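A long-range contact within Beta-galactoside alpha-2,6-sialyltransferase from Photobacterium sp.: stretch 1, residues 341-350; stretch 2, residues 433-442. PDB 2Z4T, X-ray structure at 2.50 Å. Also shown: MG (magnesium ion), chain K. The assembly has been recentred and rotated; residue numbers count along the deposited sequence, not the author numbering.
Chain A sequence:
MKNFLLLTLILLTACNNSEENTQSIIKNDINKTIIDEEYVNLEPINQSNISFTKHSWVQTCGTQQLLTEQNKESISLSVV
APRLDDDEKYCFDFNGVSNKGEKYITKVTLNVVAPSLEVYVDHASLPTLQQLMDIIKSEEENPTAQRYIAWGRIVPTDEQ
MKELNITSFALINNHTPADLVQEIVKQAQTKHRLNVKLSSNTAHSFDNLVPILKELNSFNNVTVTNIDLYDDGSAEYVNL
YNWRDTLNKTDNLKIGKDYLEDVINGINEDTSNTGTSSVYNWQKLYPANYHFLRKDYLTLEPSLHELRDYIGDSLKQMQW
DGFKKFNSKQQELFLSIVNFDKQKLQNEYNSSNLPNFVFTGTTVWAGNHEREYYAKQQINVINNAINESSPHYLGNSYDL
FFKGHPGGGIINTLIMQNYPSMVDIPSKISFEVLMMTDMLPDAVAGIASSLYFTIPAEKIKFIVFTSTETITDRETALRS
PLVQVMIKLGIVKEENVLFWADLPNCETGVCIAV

Stretch 1 341-350: DKQKLQNEYN
Stretch 2 433-442: VLMMTDMLPD

The contact is unusual in that both of its cross-stretch hydrogen bonds run from a side chain of stretch 1 to a backbone carbonyl in a loop. Met 439, which supplies one of these carbonyls, turns its side chain toward stretch 1, where it meets Lys 342, Leu 345, Gln 346 and Tyr 349. With 118 Å² covered, it contributes most of any residue to the 383 Å² buried here.

Stretch 1 is helical from Lys 342, with phi/psi near -60/-45 and i+4 bonds such as Gln 346 N to Lys 342 O (2.8 Å). Asp 341 (-93/95, chi1 t) caps it through a weak bond, Lys 344 N to Asp 341 OD1 at 3.4 Å. Stretch 2 finishes a helix at Met 436; Thr 437 (-94/6) leaves it, Asp 438 takes positive phi (59/48), and Met 439 (-124/25) leads into the extended Leu 440 (-68/139). Met 439 N reaches back to Leu 434 O (2.7 Å), an i+5 bond closing the turn. The register pairs Gln 346 with Met 439 (CA to CA 7.6 Å) and Tyr 349 with Pro 441 (7.9 Å), so the segment from Met 439 to Asp 442 runs in roughly the same direction as the stretch 1 helix.

Lys 342, Leu 345 and Tyr 349 point toward stretch 2. Lys 342 is t at all four chi angles, and its charged ammonium NZ donates a hydrogen bond to Thr 437 O at 2.9 Å. Tyr 349 (chi1 m) donates OH to Met 439 O at 2.8 Å, near the plane of its ring.

Met 439, m at all three chi angles, places CE 3.7 Å from Tyr 349 CE2 and 3.9 Å from Leu 345 CB, while its SD lies 3.3 Å from NE2 of Gln 346 (chi1 t, chi2 p). Leu 345 CD1 (chi1 -144°, chi2 t) meets Leu 434 CD1 (chi1 m, chi2 -135°) at 3.6 Å, extending the apolar packing; Pro 441 CB adds a 4.1 Å contact to Tyr 349 CZ. Tyr 349 O also binds the magnesium ion MG at 2.5 Å.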

# COMPACT_ATOMS: atom_id res chain seq x y z
N ASP A 341 -0.50 -0.68 -18.28
CA ASP A 341 0.26 -0.55 -19.50
C ASP A 341 0.16 0.91 -19.98
O ASP A 341 -0.80 1.31 -20.65
CB ASP A 341 -0.26 -1.54 -20.53
CG ASP A 341 0.54 -1.52 -21.83
OD1 ASP A 341 1.54 -0.76 -21.97
OD2 ASP A 341 0.13 -2.28 -22.73
N LYS A 342 1.16 1.69 -19.61
CA LYS A 342 1.19 3.11 -19.88
C LYS A 342 1.24 3.45 -21.35
O LYS A 342 0.48 4.32 -21.82
CB LYS A 342 2.38 3.72 -19.16
CG LYS A 342 2.55 5.18 -19.39
CD LYS A 342 3.63 5.77 -18.53
CE LYS A 342 4.13 7.03 -19.19
NZ LYS A 342 4.64 8.00 -18.20
N GLN A 343 2.14 2.78 -22.09
CA GLN A 343 2.34 3.06 -23.51
C GLN A 343 1.02 2.81 -24.30
O GLN A 343 0.69 3.54 -25.25
CB GLN A 343 3.56 2.28 -24.06
CG GLN A 343 4.00 2.53 -25.55
CD GLN A 343 4.01 4.03 -25.97
OE1 GLN A 343 4.73 4.85 -25.40
NE2 GLN A 343 3.19 4.36 -26.98
N LYS A 344 0.26 1.80 -23.87
CA LYS A 344 -1.01 1.47 -24.52
C LYS A 344 -2.04 2.58 -24.33
O LYS A 344 -2.70 2.98 -25.30
CB LYS A 344 -1.52 0.11 -24.02
CG LYS A 344 -3.01 -0.17 -24.27
CD LYS A 344 -3.28 -1.67 -24.28
CE LYS A 344 -4.66 -2.04 -23.75
NZ LYS A 344 -5.78 -1.17 -24.28
N LEU A 345 -2.17 3.09 -23.10
CA LEU A 345 -3.02 4.26 -22.84
C LEU A 345 -2.50 5.46 -23.62
O LEU A 345 -3.28 6.15 -24.29
CB LEU A 345 -3.10 4.62 -21.36
CG LEU A 345 -4.41 5.15 -20.77
CD1 LEU A 345 -4.16 6.01 -19.52
CD2 LEU A 345 -5.27 5.91 -21.72
N GLN A 346 -1.19 5.71 -23.55
CA GLN A 346 -0.63 6.81 -24.33
C GLN A 346 -0.97 6.70 -25.81
O GLN A 346 -1.37 7.70 -26.43
CB GLN A 346 0.88 7.01 -24.10
CG GLN A 346 1.43 8.33 -24.69
CD GLN A 346 0.78 9.60 -24.10
OE1 GLN A 346 0.11 10.36 -24.81
NE2 GLN A 346 0.98 9.82 -22.81
N ASN A 347 -0.85 5.49 -26.38
CA ASN A 347 -1.27 5.26 -27.77
C ASN A 347 -2.73 5.64 -27.94
O ASN A 347 -3.07 6.32 -28.91
CB ASN A 347 -1.11 3.80 -28.22
CG ASN A 347 0.33 3.37 -28.37
OD1 ASN A 347 1.21 4.20 -28.59
ND2 ASN A 347 0.57 2.07 -28.27
N GLU A 348 -3.58 5.21 -27.02
CA GLU A 348 -5.02 5.49 -27.13
C GLU A 348 -5.35 6.97 -27.03
O GLU A 348 -6.19 7.45 -27.79
CB GLU A 348 -5.82 4.67 -26.13
CG GLU A 348 -5.93 3.23 -26.54
CD GLU A 348 -6.08 2.29 -25.35
OE1 GLU A 348 -5.87 2.72 -24.18
OE2 GLU A 348 -6.42 1.11 -25.61
N TYR A 349 -4.67 7.69 -26.14
CA TYR A 349 -4.77 9.15 -26.09
C TYR A 349 -4.43 9.85 -27.42
O TYR A 349 -4.85 11.00 -27.62
CB TYR A 349 -3.83 9.73 -25.01
CG TYR A 349 -4.28 9.64 -23.56
CD1 TYR A 349 -5.60 9.32 -23.22
CD2 TYR A 349 -3.38 9.90 -22.51
CE1 TYR A 349 -6.00 9.24 -21.88
CE2 TYR A 349 -3.78 9.82 -21.17
CZ TYR A 349 -5.09 9.49 -20.87
OH TYR A 349 -5.51 9.43 -19.56
N ASN A 350 -3.74 9.15 -28.35
CA ASN A 350 -2.83 9.82 -29.31
C ASN A 350 -3.02 10.27 -30.77
O ASN A 350 -2.27 11.18 -31.14
CB ASN A 350 -1.39 9.27 -29.21
CG ASN A 350 -0.49 10.16 -28.37
OD1 ASN A 350 0.62 9.78 -28.00
ND2 ASN A 350 -0.99 11.35 -28.03
N VAL A 433 -2.30 6.06 -9.77
CA VAL A 433 -1.12 5.72 -10.54
C VAL A 433 -1.08 6.50 -11.85
O VAL A 433 0.01 6.83 -12.35
CB VAL A 433 -0.84 4.19 -10.70
CG1 VAL A 433 -1.53 3.36 -9.63
CG2 VAL A 433 -1.12 3.68 -12.08
N LEU A 434 -2.25 6.85 -12.39
CA LEU A 434 -2.26 7.72 -13.57
C LEU A 434 -1.75 9.11 -13.23
O LEU A 434 -1.09 9.75 -14.05
CB LEU A 434 -3.63 7.81 -14.27
CG LEU A 434 -4.44 6.61 -14.76
CD1 LEU A 434 -4.94 6.94 -16.12
CD2 LEU A 434 -3.69 5.27 -14.79
N MET A 435 -2.06 9.59 -12.03
CA MET A 435 -1.49 10.84 -11.56
C MET A 435 0.03 10.75 -11.45
O MET A 435 0.73 11.63 -11.94
CB MET A 435 -2.07 11.25 -10.22
CG MET A 435 -1.62 12.63 -9.74
SD MET A 435 -2.14 12.92 -8.02
CE MET A 435 -1.13 11.66 -7.22
N MET A 436 0.52 9.69 -10.81
CA MET A 436 1.95 9.50 -10.55
C MET A 436 2.75 9.26 -11.81
O MET A 436 3.94 9.59 -11.84
CB MET A 436 2.19 8.34 -9.58
CG MET A 436 1.62 8.58 -8.18
SD MET A 436 2.22 7.39 -7.00
CE MET A 436 1.26 5.94 -7.43
N THR A 437 2.11 8.71 -12.83
CA THR A 437 2.79 8.46 -14.10
C THR A 437 2.59 9.60 -15.11
O THR A 437 3.03 9.50 -16.28
CB THR A 437 2.36 7.12 -14.72
OG1 THR A 437 0.94 7.10 -14.90
CG2 THR A 437 2.79 5.90 -13.82
N ASP A 438 1.95 10.68 -14.67
CA ASP A 438 1.68 11.84 -15.55
C ASP A 438 0.83 11.42 -16.76
O ASP A 438 1.15 11.76 -17.88
CB ASP A 438 2.99 12.52 -15.97
CG ASP A 438 2.76 13.86 -16.64
OD1 ASP A 438 1.78 14.58 -16.29
OD2 ASP A 438 3.58 14.21 -17.54
N MET A 439 -0.23 10.67 -16.49
CA MET A 439 -1.10 10.07 -17.50
C MET A 439 -2.54 10.51 -17.26
O MET A 439 -3.50 9.83 -17.63
CB MET A 439 -1.02 8.54 -17.45
CG MET A 439 0.24 7.93 -18.08
SD MET A 439 0.51 8.50 -19.78
CE MET A 439 -0.81 7.65 -20.67
N LEU A 440 -2.69 11.66 -16.60
CA LEU A 440 -3.99 12.28 -16.49
C LEU A 440 -4.46 12.77 -17.86
O LEU A 440 -3.68 13.34 -18.63
CB LEU A 440 -3.95 13.42 -15.47
CG LEU A 440 -4.30 13.14 -14.00
CD1 LEU A 440 -4.45 11.68 -13.63
CD2 LEU A 440 -3.36 13.90 -13.05
N PRO A 441 -5.76 12.58 -18.16
CA PRO A 441 -6.36 13.03 -19.41
C PRO A 441 -6.56 14.54 -19.34
O PRO A 441 -6.18 15.15 -18.34
CB PRO A 441 -7.70 12.33 -19.37
CG PRO A 441 -8.03 12.34 -17.92
CD PRO A 441 -6.75 11.94 -17.28
N ASP A 442 -7.15 15.14 -20.36
CA ASP A 442 -7.50 16.56 -20.31
C ASP A 442 -8.66 16.87 -19.37
O ASP A 442 -8.71 17.95 -18.79
CB ASP A 442 -7.85 17.10 -21.69
CG ASP A 442 -6.77 16.81 -22.68
OD1 ASP A 442 -5.68 17.42 -22.53
OD2 ASP A 442 -6.99 15.96 -23.56
MG MG K . -7.00 11.95 -28.39